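Local coordinates for cytochrome P450 (Rhodococcus erythropolis, PDB 3WEC), which hydroxylates the quinoline nitrogen of an aurachin precursor as a heme-dependent cytochrome P450 monooxygenase, a step essential for the antibiotic activity of these alkaloids, at residues L266-F276 with Y382-Y393. Residues are numbered along the deposited sequence; the frame is centred on the assembly and turned at random.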
loop_
_atom_site.group_PDB
_atom_site.type_symbol
_atom_site.label_atom_id
_atom_site.label_comp_id
_atom_site.label_asym_id
_atom_site.label_seq_id
_atom_site.Cartn_x
_atom_site.Cartn_y
_atom_site.Cartn_z
ATOM N N LEU A 266 13.355 -6.018 6.098
ATOM C CA LEU A 266 14.683 -5.804 6.677
ATOM C C LEU A 266 14.710 -5.838 8.233
ATOM O O LEU A 266 15.409 -6.653 8.838
ATOM C CB LEU A 266 15.241 -4.490 6.114
ATOM C CG LEU A 266 16.205 -4.499 4.919
ATOM C CD1 LEU A 266 16.516 -5.884 4.312
ATOM C CD2 LEU A 266 15.848 -3.505 3.845
ATOM N N ILE A 267 13.904 -4.974 8.852
ATOM C CA ILE A 267 13.721 -4.928 10.305
ATOM C C ILE A 267 13.374 -6.312 10.845
ATOM O O ILE A 267 13.891 -6.709 11.857
ATOM C CB ILE A 267 12.590 -3.930 10.690
ATOM C CG1 ILE A 267 12.898 -2.520 10.154
ATOM C CG2 ILE A 267 12.323 -3.927 12.198
ATOM C CD1 ILE A 267 11.728 -1.561 10.125
ATOM N N THR A 268 12.475 -7.027 10.166
ATOM C CA THR A 268 12.013 -8.355 10.637
ATOM C C THR A 268 13.075 -9.476 10.547
ATOM O O THR A 268 13.238 -10.264 11.475
ATOM C CB THR A 268 10.709 -8.740 9.902
ATOM O OG1 THR A 268 9.795 -7.657 9.972
ATOM C CG2 THR A 268 10.046 -9.970 10.507
ATOM N N PHE A 269 13.816 -9.557 9.453
ATOM C CA PHE A 269 14.935 -10.517 9.423
ATOM C C PHE A 269 16.125 -10.140 10.328
ATOM O O PHE A 269 16.922 -11.004 10.687
ATOM C CB PHE A 269 15.378 -10.814 7.984
ATOM C CG PHE A 269 14.390 -11.648 7.206
ATOM C CD1 PHE A 269 13.976 -12.889 7.677
ATOM C CD2 PHE A 269 13.887 -11.206 6.002
ATOM C CE1 PHE A 269 13.071 -13.660 6.968
ATOM C CE2 PHE A 269 12.975 -11.975 5.286
ATOM C CZ PHE A 269 12.572 -13.203 5.767
ATOM N N SER A 270 16.232 -8.872 10.714
ATOM C CA SER A 270 17.223 -8.411 11.687
ATOM C C SER A 270 16.823 -8.933 13.064
ATOM O O SER A 270 17.644 -9.455 13.830
ATOM C CB SER A 270 17.286 -6.880 11.717
ATOM O OG SER A 270 18.345 -6.407 12.549
ATOM N N ARG A 271 15.538 -8.806 13.359
ATOM C CA ARG A 271 15.017 -9.261 14.628
ATOM C C ARG A 271 14.905 -10.785 14.746
ATOM O O ARG A 271 14.875 -11.298 15.853
ATOM C CB ARG A 271 13.681 -8.581 14.886
ATOM C CG ARG A 271 13.843 -7.152 15.377
ATOM C CD ARG A 271 12.525 -6.427 15.233
ATOM N NE ARG A 271 12.609 -5.044 15.691
ATOM C CZ ARG A 271 11.604 -4.172 15.594
ATOM N NH1 ARG A 271 10.444 -4.540 15.057
ATOM N NH2 ARG A 271 11.762 -2.938 16.015
ATOM N N HIS A 272 14.830 -11.508 13.623
ATOM C CA HIS A 272 14.670 -12.990 13.657
ATOM C C HIS A 272 15.629 -13.683 12.717
ATOM O O HIS A 272 15.222 -14.201 11.664
ATOM C CB HIS A 272 13.205 -13.399 13.362
ATOM C CG HIS A 272 12.159 -12.634 14.185
ATOM N ND1 HIS A 272 11.858 -12.949 15.476
ATOM C CD2 HIS A 272 11.357 -11.544 13.854
ATOM C CE1 HIS A 272 10.911 -12.102 15.933
ATOM N NE2 HIS A 272 10.603 -11.247 14.934
ATOM N N ALA A 273 16.910 -13.726 13.095
ATOM C CA ALA A 273 17.987 -14.116 12.165
ATOM C C ALA A 273 17.855 -15.556 11.704
ATOM O O ALA A 273 18.338 -15.935 10.635
ATOM C CB ALA A 273 19.359 -13.875 12.783
ATOM N N ASP A 274 17.187 -16.349 12.532
ATOM C CA ASP A 274 16.979 -17.771 12.283
ATOM C C ASP A 274 16.009 -17.989 11.111
ATOM O O ASP A 274 16.194 -18.920 10.336
ATOM C CB ASP A 274 16.475 -18.475 13.559
ATOM C CG ASP A 274 15.145 -17.905 14.061
ATOM O OD1 ASP A 274 15.137 -16.795 14.644
ATOM O OD2 ASP A 274 14.094 -18.558 13.855
ATOM N N GLN A 275 14.986 -17.134 10.998
ATOM C CA GLN A 275 13.965 -17.247 9.943
ATOM C C GLN A 275 14.585 -16.910 8.591
ATOM O O GLN A 275 14.199 -17.455 7.548
ATOM C CB GLN A 275 12.779 -16.292 10.201
ATOM C CG GLN A 275 11.929 -16.587 11.430
ATOM C CD GLN A 275 11.266 -17.957 11.385
ATOM O OE1 GLN A 275 10.791 -18.390 10.338
ATOM N NE2 GLN A 275 11.240 -18.651 12.526
ATOM N N PHE A 276 15.530 -15.973 8.627
ATOM C CA PHE A 276 16.310 -15.601 7.463
ATOM C C PHE A 276 17.184 -16.774 7.054
ATOM O O PHE A 276 17.196 -17.152 5.886
ATOM C CB PHE A 276 17.163 -14.363 7.755
ATOM C CG PHE A 276 17.966 -13.894 6.576
ATOM C CD1 PHE A 276 17.335 -13.389 5.434
ATOM C CD2 PHE A 276 19.355 -13.975 6.595
ATOM C CE1 PHE A 276 18.076 -12.963 4.345
ATOM C CE2 PHE A 276 20.095 -13.544 5.505
ATOM C CZ PHE A 276 19.457 -13.040 4.382
ATOM N N TYR A 382 23.581 -12.343 0.975
ATOM C CA TYR A 382 23.974 -12.003 2.356
ATOM C C TYR A 382 23.673 -13.116 3.355
ATOM O O TYR A 382 22.633 -13.771 3.280
ATOM C CB TYR A 382 23.318 -10.662 2.817
ATOM C CG TYR A 382 23.648 -9.463 1.932
ATOM C CD1 TYR A 382 24.970 -9.050 1.771
ATOM C CD2 TYR A 382 22.647 -8.751 1.249
ATOM C CE1 TYR A 382 25.299 -7.978 0.967
ATOM C CE2 TYR A 382 22.966 -7.660 0.427
ATOM C CZ TYR A 382 24.310 -7.291 0.293
ATOM O OH TYR A 382 24.714 -6.238 -0.483
ATOM N N ARG A 383 24.599 -13.338 4.281
ATOM C CA ARG A 383 24.393 -14.324 5.359
ATOM C C ARG A 383 23.595 -13.741 6.546
ATOM O O ARG A 383 22.829 -14.462 7.194
ATOM C CB ARG A 383 25.712 -14.975 5.832
ATOM C CG ARG A 383 26.406 -14.332 7.041
ATOM C CD ARG A 383 26.953 -15.336 8.075
ATOM N NE ARG A 383 27.382 -16.590 7.460
ATOM C CZ ARG A 383 26.578 -17.624 7.206
ATOM N NH1 ARG A 383 25.291 -17.578 7.523
ATOM N NH2 ARG A 383 27.058 -18.713 6.627
ATOM N N SER A 384 23.784 -12.450 6.821
ATOM C CA SER A 384 23.088 -11.785 7.920
ATOM C C SER A 384 22.715 -10.351 7.538
ATOM O O SER A 384 23.369 -9.710 6.692
ATOM C CB SER A 384 23.944 -11.792 9.188
ATOM O OG SER A 384 24.997 -10.859 9.077
ATOM N N ILE A 385 21.622 -9.875 8.123
ATOM C CA ILE A 385 21.282 -8.460 8.061
ATOM C C ILE A 385 20.917 -8.006 9.471
ATOM O O ILE A 385 20.260 -8.720 10.224
ATOM C CB ILE A 385 20.203 -8.114 6.985
ATOM C CG1 ILE A 385 18.952 -7.475 7.584
ATOM C CG2 ILE A 385 19.884 -9.286 6.061
ATOM C CD1 ILE A 385 18.933 -5.968 7.408
ATOM N N GLU A 386 21.405 -6.837 9.842
ATOM C CA GLU A 386 21.025 -6.239 11.112
ATOM C C GLU A 386 20.752 -4.746 10.967
ATOM O O GLU A 386 21.570 -3.996 10.429
ATOM C CB GLU A 386 22.083 -6.506 12.164
ATOM C CG GLU A 386 23.492 -6.344 11.639
ATOM C CD GLU A 386 24.460 -7.376 12.193
ATOM O OE1 GLU A 386 24.911 -7.211 13.345
ATOM O OE2 GLU A 386 24.791 -8.340 11.452
ATOM N N VAL A 387 19.595 -4.323 11.460
ATOM C CA VAL A 387 19.222 -2.916 11.432
ATOM C C VAL A 387 19.450 -2.282 12.808
ATOM O O VAL A 387 19.257 -2.933 13.839
ATOM C CB VAL A 387 17.770 -2.720 10.929
ATOM C CG1 VAL A 387 17.504 -3.588 9.699
ATOM C CG2 VAL A 387 16.752 -3.012 12.023
ATOM N N ALA A 388 19.883 -1.028 12.831
ATOM C CA ALA A 388 20.126 -0.365 14.101
ATOM C C ALA A 388 18.791 0.022 14.749
ATOM O O ALA A 388 17.925 0.600 14.099
ATOM C CB ALA A 388 21.034 0.847 13.918
ATOM N N GLU A 389 18.647 -0.337 16.028
ATOM C CA GLU A 389 17.462 -0.051 16.842
ATOM C C GLU A 389 17.780 1.167 17.739
ATOM O O GLU A 389 18.948 1.346 18.128
ATOM C CB GLU A 389 17.128 -1.278 17.713
ATOM C CG GLU A 389 16.982 -2.614 16.973
ATOM C CD GLU A 389 15.590 -2.854 16.389
ATOM O OE1 GLU A 389 15.363 -3.937 15.821
ATOM O OE2 GLU A 389 14.708 -1.987 16.497
ATOM N N PRO A 390 16.762 2.007 18.079
ATOM C CA PRO A 390 15.345 1.888 17.724
ATOM C C PRO A 390 15.022 2.453 16.358
ATOM O O PRO A 390 15.778 3.257 15.802
ATOM C CB PRO A 390 14.642 2.726 18.785
ATOM C CG PRO A 390 15.640 3.774 19.141
ATOM C CD PRO A 390 16.994 3.128 19.019
ATOM N N ILE A 391 13.875 2.051 15.833
ATOM C CA ILE A 391 13.463 2.502 14.531
ATOM C C ILE A 391 12.476 3.668 14.602
ATOM O O ILE A 391 11.486 3.619 15.342
ATOM C CB ILE A 391 12.886 1.328 13.716
ATOM C CG1 ILE A 391 13.989 0.292 13.487
ATOM C CG2 ILE A 391 12.364 1.825 12.384
ATOM C CD1 ILE A 391 13.483 -1.110 13.549
ATOM N N ASN A 392 12.774 4.710 13.822
ATOM C CA ASN A 392 11.876 5.823 13.566
ATOM C C ASN A 392 10.964 5.516 12.377
ATOM O O ASN A 392 11.436 5.233 11.281
ATOM C CB ASN A 392 12.700 7.086 13.286
ATOM C CG ASN A 392 13.480 7.547 14.509
ATOM O OD1 ASN A 392 12.914 7.683 15.603
ATOM N ND2 ASN A 392 14.778 7.798 14.333
ATOM N N TYR A 393 9.660 5.580 12.623
ATOM C CA TYR A 393 8.638 5.309 11.641
ATOM C C TYR A 393 8.095 6.577 10.991
ATOM O O TYR A 393 8.039 7.615 11.625
ATOM C CB TYR A 393 7.510 4.508 12.291
ATOM C CG TYR A 393 7.935 3.106 12.550
ATOM C CD1 TYR A 393 7.731 2.124 11.582
ATOM C CD2 TYR A 393 8.550 2.737 13.748
ATOM C CE1 TYR A 393 8.137 0.817 11.797
ATOM C CE2 TYR A 393 8.952 1.421 13.972
ATOM C CZ TYR A 393 8.745 0.467 12.978
ATOM O OH TYR A 393 9.121 -0.854 13.134
#
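L266 opens the contact by setting its CD1 against CD1 of I385 at 3.9 Å, the two side chains crossing at about a right angle, and V387 CG1 packs beside L266 O and S270 CB. One residue on, the ends of I267 and I391 meet head-on; I267 CG2 stands 3.3 Å from I391 CD1, tighter than usual for two carbons. S270 points its CB toward the strand. With OG anti to the backbone N (chi1 -174°), its hydroxyl accepts the amide hydrogen of V387 in a 2.7 Å bond from V387 N to S270 OG, with an N-H...O angle of 162°. Just beside it, S270 CA makes a CA-H...O contact of 3.4 Å with I385 O. R271 extends from CG to NE and grips the E389 carboxylate side-on: NE meets OE1 of E389 at 3.0 Å, and NH2 meets OE2 on its syn lone pair. The guanidinium and carboxylate planes are 8° apart, while I267 CG2 lies over one guanidinium face. Past the break at H272, the F276 ring directs its edge at the carbonyls of Y382 and R383, CE2 lying 3.3 Å from R383 O, and takes I385 CG2 over one face. Helices 240-271 and 273-281 thus pack on strand 384-387, where one short bond among apolar contacts satisfies the V387 amide; at the exposed loop beyond, the two-point grip of E389 should fix the guanidinium's rotation.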